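Local coordinates for protein beta-n-acetylhexosaminidase (Streptococcus pneumoniae, PDB 4AZI) that probably removes terminal beta-linked N-acetylglucosamine from glycans, as a family 20 glycoside hydrolase module of the pneumococcal exo-beta-D-N-acetylglucosaminidase StrH, at residues K33-D41 against F357-R365; T93-I101 against D168-I176. The protein carries 2 engineered substitutions. All coordinates share one frame; numbering follows the deposited sequence.

Contact 1 (K33-D41 against F357-R365)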
loop_
_atom_site.group_PDB
_atom_site.type_symbol
_atom_site.label_atom_id
_atom_site.label_comp_id
_atom_site.label_asym_id
_atom_site.label_seq_id
_atom_site.Cartn_x
_atom_site.Cartn_y
_atom_site.Cartn_z
ATOM N N LYS A 33 -6.577 15.326 1.090
ATOM C CA LYS A 33 -7.500 15.028 0.007
ATOM C C LYS A 33 -8.259 13.738 0.260
ATOM O O LYS A 33 -9.438 13.657 -0.057
ATOM C CB LYS A 33 -6.772 14.955 -1.339
ATOM C CG LYS A 33 -7.695 15.054 -2.542
ATOM C CD LYS A 33 -8.385 16.410 -2.595
ATOM C CE LYS A 33 -9.370 16.495 -3.746
ATOM N NZ LYS A 33 -10.090 17.806 -3.748
ATOM N N ALA A 34 -7.586 12.740 0.827
ATOM C CA ALA A 34 -8.247 11.480 1.189
ATOM C C ALA A 34 -9.293 11.700 2.280
ATOM O O ALA A 34 -10.395 11.164 2.209
ATOM C CB ALA A 34 -7.229 10.441 1.624
ATOM N N SER A 35 -8.942 12.507 3.276
ATOM C CA SER A 35 -9.851 12.826 4.376
ATOM C C SER A 35 -11.106 13.571 3.915
ATOM O O SER A 35 -12.198 13.329 4.433
ATOM C CB SER A 35 -9.137 13.640 5.453
ATOM O OG SER A 35 -10.043 13.955 6.493
ATOM N N GLU A 36 -10.953 14.477 2.950
ATOM C CA GLU A 36 -12.092 15.251 2.483
ATOM C C GLU A 36 -13.024 14.401 1.624
ATOM O O GLU A 36 -14.250 14.576 1.658
ATOM C CB GLU A 36 -11.638 16.495 1.710
ATOM C CG GLU A 36 -11.681 16.345 0.197
ATOM C CD GLU A 36 -11.674 17.677 -0.534
ATOM O OE1 GLU A 36 -10.722 18.459 -0.332
ATOM O OE2 GLU A 36 -12.619 17.929 -1.313
ATOM N N LEU A 37 -12.434 13.482 0.863
ATOM C CA LEU A 37 -13.177 12.669 -0.093
ATOM C C LEU A 37 -13.781 11.429 0.574
ATOM O O LEU A 37 -14.610 10.743 -0.023
ATOM C CB LEU A 37 -12.282 12.285 -1.284
ATOM C CG LEU A 37 -11.831 13.431 -2.211
ATOM C CD1 LEU A 37 -10.764 12.965 -3.193
ATOM C CD2 LEU A 37 -13.006 14.057 -2.949
ATOM N N GLY A 38 -13.371 11.160 1.811
ATOM C CA GLY A 38 -13.965 10.081 2.607
ATOM C C GLY A 38 -13.296 8.722 2.533
ATOM O O GLY A 38 -13.913 7.698 2.878
ATOM N N TYR A 39 -12.037 8.709 2.100
ATOM C CA TYR A 39 -11.178 7.525 2.182
ATOM C C TYR A 39 -10.895 7.179 3.640
ATOM O O TYR A 39 -11.137 7.995 4.526
ATOM C CB TYR A 39 -9.852 7.780 1.452
ATOM C CG TYR A 39 -9.981 7.806 -0.047
ATOM C CD1 TYR A 39 -10.435 8.953 -0.718
ATOM C CD2 TYR A 39 -9.649 6.683 -0.804
ATOM C CE1 TYR A 39 -10.570 8.972 -2.097
ATOM C CE2 TYR A 39 -9.774 6.692 -2.186
ATOM C CZ TYR A 39 -10.232 7.841 -2.828
ATOM O OH TYR A 39 -10.358 7.831 -4.197
ATOM N N SER A 40 -10.382 5.973 3.888
ATOM C CA SER A 40 -10.041 5.574 5.244
ATOM C C SER A 40 -8.535 5.394 5.468
ATOM O O SER A 40 -8.073 5.432 6.610
ATOM C CB SER A 40 -10.790 4.289 5.639
ATOM O OG SER A 40 -10.460 3.231 4.759
ATOM N N ASP A 41 -7.782 5.186 4.390
ATOM C CA ASP A 41 -6.360 4.831 4.498
ATOM C C ASP A 41 -5.511 5.384 3.360
ATOM O O ASP A 41 -5.999 5.544 2.241
ATOM C CB ASP A 41 -6.197 3.302 4.504
ATOM C CG ASP A 41 -6.915 2.636 5.668
ATOM O OD1 ASP A 41 -6.318 2.514 6.763
ATOM O OD2 ASP A 41 -8.080 2.228 5.484
ATOM N N PHE A 357 -17.938 6.001 0.712
ATOM C CA PHE A 357 -17.052 7.054 1.193
ATOM C C PHE A 357 -17.717 7.963 2.211
ATOM O O PHE A 357 -18.899 8.293 2.085
ATOM C CB PHE A 357 -16.519 7.864 0.008
ATOM C CG PHE A 357 -15.506 7.120 -0.816
ATOM C CD1 PHE A 357 -15.899 6.096 -1.679
ATOM C CD2 PHE A 357 -14.152 7.420 -0.711
ATOM C CE1 PHE A 357 -14.962 5.399 -2.428
ATOM C CE2 PHE A 357 -13.210 6.727 -1.461
ATOM C CZ PHE A 357 -13.614 5.716 -2.322
ATOM N N ARG A 358 -16.946 8.374 3.215
ATOM C CA ARG A 358 -17.430 9.298 4.237
ATOM C C ARG A 358 -17.685 10.680 3.661
ATOM O O ARG A 358 -17.067 11.081 2.664
ATOM C CB ARG A 358 -16.421 9.432 5.387
ATOM C CG ARG A 358 -16.355 8.240 6.333
ATOM C CD ARG A 358 -15.442 8.540 7.512
ATOM N NE ARG A 358 -16.161 9.183 8.610
ATOM C CZ ARG A 358 -15.588 9.773 9.662
ATOM N NH1 ARG A 358 -14.261 9.825 9.774
ATOM N NH2 ARG A 358 -16.350 10.315 10.609
ATOM N N ALA A 359 -18.605 11.401 4.302
ATOM C CA ALA A 359 -18.735 12.842 4.107
ATOM C C ALA A 359 -17.445 13.528 4.566
ATOM O O ALA A 359 -16.587 12.901 5.193
ATOM C CB ALA A 359 -19.932 13.363 4.889
ATOM N N ASN A 360 -17.296 14.807 4.238
ATOM C CA ASN A 360 -16.115 15.569 4.622
ATOM C C ASN A 360 -16.291 16.184 6.005
ATOM O O ASN A 360 -17.105 17.093 6.192
ATOM C CB ASN A 360 -15.808 16.647 3.575
ATOM C CG ASN A 360 -14.575 17.470 3.906
ATOM O OD1 ASN A 360 -13.901 17.259 4.920
ATOM N ND2 ASN A 360 -14.272 18.425 3.040
ATOM N N TYR A 361 -15.501 15.691 6.954
ATOM C CA TYR A 361 -15.611 16.072 8.360
ATOM C C TYR A 361 -14.601 17.121 8.807
ATOM O O TYR A 361 -14.482 17.395 10.006
ATOM C CB TYR A 361 -15.527 14.819 9.250
ATOM C CG TYR A 361 -16.856 14.113 9.339
ATOM C CD1 TYR A 361 -17.802 14.499 10.286
ATOM C CD2 TYR A 361 -17.184 13.083 8.454
ATOM C CE1 TYR A 361 -19.034 13.874 10.363
ATOM C CE2 TYR A 361 -18.412 12.451 8.521
ATOM C CZ TYR A 361 -19.334 12.858 9.477
ATOM O OH TYR A 361 -20.558 12.244 9.550
ATOM N N ASN A 362 -13.889 17.720 7.853
ATOM C CA ASN A 362 -12.840 18.691 8.185
ATOM C C ASN A 362 -13.357 20.005 8.757
ATOM O O ASN A 362 -12.822 20.495 9.751
ATOM C CB ASN A 362 -11.904 18.936 7.003
ATOM C CG ASN A 362 -10.872 17.835 6.845
ATOM O OD1 ASN A 362 -10.028 17.616 7.726
ATOM N ND2 ASN A 362 -10.937 17.130 5.720
ATOM N N ALA A 363 -14.393 20.566 8.137
ATOM C CA ALA A 363 -15.044 21.775 8.659
ATOM C C ALA A 363 -15.542 21.567 10.092
ATOM O O ALA A 363 -15.394 22.454 10.937
ATOM C CB ALA A 363 -16.176 22.229 7.746
ATOM N N LEU A 364 -16.112 20.389 10.360
ATOM C CA LEU A 364 -16.534 20.019 11.712
ATOM C C LEU A 364 -15.385 20.076 12.723
ATOM O O LEU A 364 -15.540 20.666 13.793
ATOM C CB LEU A 364 -17.221 18.642 11.740
ATOM C CG LEU A 364 -17.729 18.143 13.104
ATOM C CD1 LEU A 364 -18.617 19.180 13.779
ATOM C CD2 LEU A 364 -18.477 16.826 12.987
ATOM N N ARG A 365 -14.245 19.473 12.385
ATOM C CA ARG A 365 -13.085 19.475 13.282
ATOM C C ARG A 365 -12.548 20.885 13.553
ATOM O O ARG A 365 -12.023 21.153 14.641
ATOM C CB ARG A 365 -11.967 18.563 12.756
ATOM C CG ARG A 365 -12.208 17.082 13.009
ATOM C CD ARG A 365 -11.002 16.235 12.624
ATOM N NE ARG A 365 -10.872 16.058 11.176
ATOM C CZ ARG A 365 -11.476 15.100 10.478
ATOM N NH1 ARG A 365 -12.270 14.221 11.083
ATOM N NH2 ARG A 365 -11.290 15.017 9.168
HETATM O O HOH W 1 -14.053 13.050 6.501
HETATM O O HOH W 2 -16.638 13.270 1.312
#
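Gly-38, just past the last turn of helix 24-37 and at positive phi (92°), comes so close to Arg-358 that their CA atoms are 3.9 Å apart. Arg-358 N donates to Gly-38 O at 3.1 Å, while Gly-38 CA makes a CA-H...O contact with Arg-358 O. On one flank Phe-357 turns its edge onto the face of Tyr-39, planes 79° apart, with Phe-357 CE2 over the middle of the phenol ring; Tyr-39 OH is held by the carbonyl of Met-346 on helix 339-352. On the other flank lies an Asx turn. Asn-360 OD1 receives Asn-362 N at 3.0 Å and Asn-362 ND2 at 3.1 Å from opposite faces of its plane; chi1 of -179° swings the amide away from the backbone N, and Asn-360 CB packs 3.2 Å from Glu-36 O. Asn-362 ND2 also makes a weak bond to Ser-35 OG, and Asn-362 OD1 binds Lys-107. One water bridges Glu-36 O and Arg-358 O; another accepts from Tyr-361 N and lies within hydrogen-bonding distance of Ser-35 O and Ala-359 O. Near the helix end, then, carbonyls reach the second segment through water and Gly-38 O directly, so the join relies on backbone polar groups beside one aromatic pair.

Contact 2 (T93-I101 against D168-I176). With EDO (1,2-ethanediol), chain E.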
loop_
_atom_site.group_PDB
_atom_site.type_symbol
_atom_site.label_atom_id
_atom_site.label_comp_id
_atom_site.label_asym_id
_atom_site.label_seq_id
_atom_site.Cartn_x
_atom_site.Cartn_y
_atom_site.Cartn_z
ATOM N N THR A 93 12.693 10.328 6.546
ATOM C CA THR A 93 13.305 10.038 7.843
ATOM C C THR A 93 12.265 9.457 8.793
ATOM O O THR A 93 11.061 9.480 8.497
ATOM C CB THR A 93 13.867 11.308 8.511
ATOM O OG1 THR A 93 12.782 12.178 8.855
ATOM C CG2 THR A 93 14.870 12.026 7.603
ATOM N N GLN A 94 12.730 8.951 9.935
ATOM C CA GLN A 94 11.846 8.373 10.939
ATOM C C GLN A 94 10.884 9.436 11.461
ATOM O O GLN A 94 9.688 9.181 11.592
ATOM C CB GLN A 94 12.640 7.750 12.091
ATOM C CG GLN A 94 11.757 7.271 13.244
ATOM C CD GLN A 94 12.409 6.207 14.111
ATOM O OE1 GLN A 94 13.396 5.584 13.720
ATOM N NE2 GLN A 94 11.853 5.996 15.300
ATOM N N ALA A 95 11.424 10.625 11.730
ATOM C CA ALA A 95 10.649 11.766 12.204
ATOM C C ALA A 95 9.530 12.160 11.240
ATOM O O ALA A 95 8.438 12.543 11.665
ATOM C CB ALA A 95 11.568 12.949 12.466
ATOM N N GLU A 96 9.805 12.073 9.943
ATOM C CA GLU A 96 8.811 12.419 8.935
ATOM C C GLU A 96 7.659 11.400 8.826
ATOM O O GLU A 96 6.491 11.792 8.760
ATOM C CB GLU A 96 9.472 12.646 7.573
ATOM C CG GLU A 96 10.354 13.886 7.501
ATOM C CD GLU A 96 11.089 14.003 6.182
ATOM O OE1 GLU A 96 11.565 12.971 5.661
ATOM O OE2 GLU A 96 11.192 15.134 5.657
ATOM N N VAL A 97 7.976 10.105 8.802
ATOM C CA VAL A 97 6.926 9.078 8.761
ATOM C C VAL A 97 6.108 9.093 10.063
ATOM O O VAL A 97 4.890 8.922 10.035
ATOM C CB VAL A 97 7.484 7.672 8.429
ATOM C CG1 VAL A 97 6.434 6.589 8.634
ATOM C CG2 VAL A 97 8.011 7.620 7.000
ATOM N N THR A 98 6.775 9.317 11.196
ATOM C CA THR A 98 6.082 9.413 12.491
ATOM C C THR A 98 5.043 10.547 12.442
ATOM O O THR A 98 3.889 10.353 12.834
ATOM C CB THR A 98 7.072 9.612 13.668
ATOM O OG1 THR A 98 8.047 8.562 13.653
ATOM C CG2 THR A 98 6.354 9.603 15.017
ATOM N N GLU A 99 5.457 11.707 11.932
ATOM C CA GLU A 99 4.573 12.866 11.776
ATOM C C GLU A 99 3.421 12.617 10.795
ATOM O O GLU A 99 2.303 13.070 11.036
ATOM C CB GLU A 99 5.366 14.111 11.352
ATOM C CG GLU A 99 4.493 15.317 11.003
ATOM C CD GLU A 99 5.258 16.634 10.916
ATOM O OE1 GLU A 99 6.508 16.617 10.946
ATOM O OE2 GLU A 99 4.605 17.692 10.825
ATOM N N LEU A 100 3.693 11.915 9.694
ATOM C CA LEU A 100 2.642 11.598 8.714
ATOM C C LEU A 100 1.566 10.707 9.339
ATOM O O LEU A 100 0.368 10.945 9.168
ATOM C CB LEU A 100 3.232 10.946 7.452
ATOM C CG LEU A 100 2.281 10.562 6.311
ATOM C CD1 LEU A 100 1.673 11.792 5.631
ATOM C CD2 LEU A 100 3.025 9.709 5.294
ATOM N N ILE A 101 2.007 9.690 10.071
ATOM C CA ILE A 101 1.109 8.782 10.778
ATOM C C ILE A 101 0.249 9.497 11.835
ATOM O O ILE A 101 -0.965 9.318 11.865
ATOM C CB ILE A 101 1.890 7.598 11.383
ATOM C CG1 ILE A 101 2.559 6.789 10.255
ATOM C CG2 ILE A 101 0.968 6.719 12.229
ATOM C CD1 ILE A 101 3.420 5.632 10.726
ATOM N N ASP A 168 9.254 -3.508 13.358
ATOM C CA ASP A 168 9.431 -3.012 14.724
ATOM C C ASP A 168 8.969 -1.552 14.870
ATOM O O ASP A 168 8.252 -1.221 15.821
ATOM C CB ASP A 168 10.879 -3.242 15.232
ATOM C CG ASP A 168 11.203 -4.741 15.443
ATOM O OD1 ASP A 168 10.261 -5.530 15.579
ATOM O OD2 ASP A 168 12.392 -5.144 15.476
ATOM N N PHE A 169 9.338 -0.692 13.920
ATOM C CA PHE A 169 8.894 0.714 13.958
ATOM C C PHE A 169 7.372 0.877 13.770
ATOM O O PHE A 169 6.744 1.653 14.488
ATOM C CB PHE A 169 9.678 1.570 12.954
ATOM C CG PHE A 169 9.064 2.920 12.690
ATOM C CD1 PHE A 169 9.323 3.997 13.538
ATOM C CD2 PHE A 169 8.223 3.117 11.594
ATOM C CE1 PHE A 169 8.756 5.241 13.298
ATOM C CE2 PHE A 169 7.647 4.362 11.348
ATOM C CZ PHE A 169 7.909 5.419 12.208
ATOM N N PHE A 170 6.789 0.137 12.826
ATOM C CA PHE A 170 5.350 0.227 12.552
ATOM C C PHE A 170 4.459 -0.473 13.581
ATOM O O PHE A 170 3.299 -0.100 13.723
ATOM C CB PHE A 170 5.011 -0.261 11.128
ATOM C CG PHE A 170 5.564 0.616 10.046
ATOM C CD1 PHE A 170 5.124 1.921 9.901
ATOM C CD2 PHE A 170 6.540 0.135 9.174
ATOM C CE1 PHE A 170 5.643 2.739 8.907
ATOM C CE2 PHE A 170 7.066 0.947 8.180
ATOM C CZ PHE A 170 6.618 2.252 8.047
ATOM N N ALA A 171 4.997 -1.472 14.291
ATOM C CA ALA A 171 4.256 -2.157 15.351
ATOM C C ALA A 171 3.627 -1.152 16.301
ATOM O O ALA A 171 4.323 -0.339 16.911
ATOM C CB ALA A 171 5.157 -3.127 16.114
ATOM N N GLY A 172 2.304 -1.189 16.395
ATOM C CA GLY A 172 1.561 -0.265 17.242
ATOM C C GLY A 172 1.366 1.133 16.681
ATOM O O GLY A 172 0.817 1.991 17.362
ATOM N N LYS A 173 1.812 1.369 15.446
ATOM C CA LYS A 173 1.579 2.645 14.760
ATOM C C LYS A 173 0.589 2.470 13.601
ATOM O O LYS A 173 -0.147 3.394 13.244
ATOM C CB LYS A 173 2.899 3.240 14.249
ATOM C CG LYS A 173 3.915 3.583 15.344
ATOM C CD LYS A 173 5.082 4.396 14.799
ATOM C CE LYS A 173 6.143 4.663 15.865
ATOM N NZ LYS A 173 6.701 3.413 16.467
ATOM N N THR A 174 0.579 1.279 13.015
ATOM C CA THR A 174 -0.307 0.949 11.904
ATOM C C THR A 174 -0.951 -0.411 12.200
ATOM O O THR A 174 -0.438 -1.178 13.021
ATOM C CB THR A 174 0.461 0.930 10.555
ATOM O OG1 THR A 174 1.464 -0.091 10.571
ATOM C CG2 THR A 174 1.145 2.279 10.285
ATOM N N LYS A 175 -2.083 -0.706 11.569
ATOM C CA LYS A 175 -2.698 -2.029 11.725
ATOM C C LYS A 175 -2.105 -3.007 10.730
ATOM O O LYS A 175 -1.930 -4.188 11.044
ATOM C CB LYS A 175 -4.215 -1.989 11.512
ATOM C CG LYS A 175 -5.006 -1.045 12.407
ATOM C CD LYS A 175 -6.497 -1.196 12.093
ATOM C CE LYS A 175 -7.369 -0.480 13.113
ATOM N NZ LYS A 175 -7.257 1.001 13.035
ATOM N N ILE A 176 -1.829 -2.525 9.517
ATOM C CA ILE A 176 -1.453 -3.418 8.410
ATOM C C ILE A 176 -0.007 -3.208 7.969
ATOM O O ILE A 176 0.508 -2.108 8.044
ATOM C CB ILE A 176 -2.418 -3.285 7.205
ATOM C CG1 ILE A 176 -3.846 -3.663 7.617
ATOM C CG2 ILE A 176 -1.980 -4.191 6.049
ATOM C CD1 ILE A 176 -4.952 -3.106 6.734
HETATM C C1 EDO E . 11.034 3.478 16.977
HETATM O O1 EDO E . 12.381 3.953 17.039
HETATM C C2 EDO E . 10.181 4.332 17.905
HETATM O O2 EDO E . 9.019 4.769 17.189
#
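Gln-94 O takes two donors from Thr-98, the helical N at 2.9 Å and the hydroxyl OG1 at 2.7 Å, the latter from well above the carbonyl plane. Tied back in this way, Thr-98 OG1 lies at the edge of the Phe-169 ring, 3.4 Å from CE1, and so meets the positively polarised ring hydrogens. Val-97 CG1 reaches the same ring near its plane at CE2, and Gln-94 CG comes in obliquely. Phe-169 owes its place to CG standing anti to the backbone N (chi1 166°), which carries the ring across to helix 94-106; Phe-53 adds an edge-to-face partner. Lys-173 CD lies over one face of this ring, toward its rim, and the chain then bends at its last torsion to give NZ to Phe-169 O at 2.6 Å, bracing the turn after helix 153-170. An ethanediol, probably from the crystallisation liquor, bridges Lys-173 NZ and Gln-94 NE2. Farther along helix 94-106, Ile-101 CD1 meets the edge of Phe-170 4.1 Å from CE1 and touches Thr-174 CG2, while Phe-169 CD2 sits over the face of Phe-170. Such interlocking of neighbouring outer helices, leading into the adjacent parallel strands 110-117 and 176-180, is the helical layer of a TIM barrel.

Overall arrangement
Both contacts are partly buried and lie on the outside of the barrel, but contact 1 is the more peripheral, its centre about 19 Å from that of the chain against about 14 Å for contact 2. Contact 2 joins two helices of the barrel's own outer layer, chiefly through apolar side chains, with no hydrogen bond crossing directly. Contact 1 instead attaches the chain entering the C-terminal helices to the end of a barrel helix, through backbone polar groups and water together with one aromatic pair. Different helices are involved, yet these adjoin: Leu-100 packs on Leu-27 and Glu-99 pairs with Lys-28 of helix 24-37. The centres of contact 1 and contact 2 are about 21 Å apart.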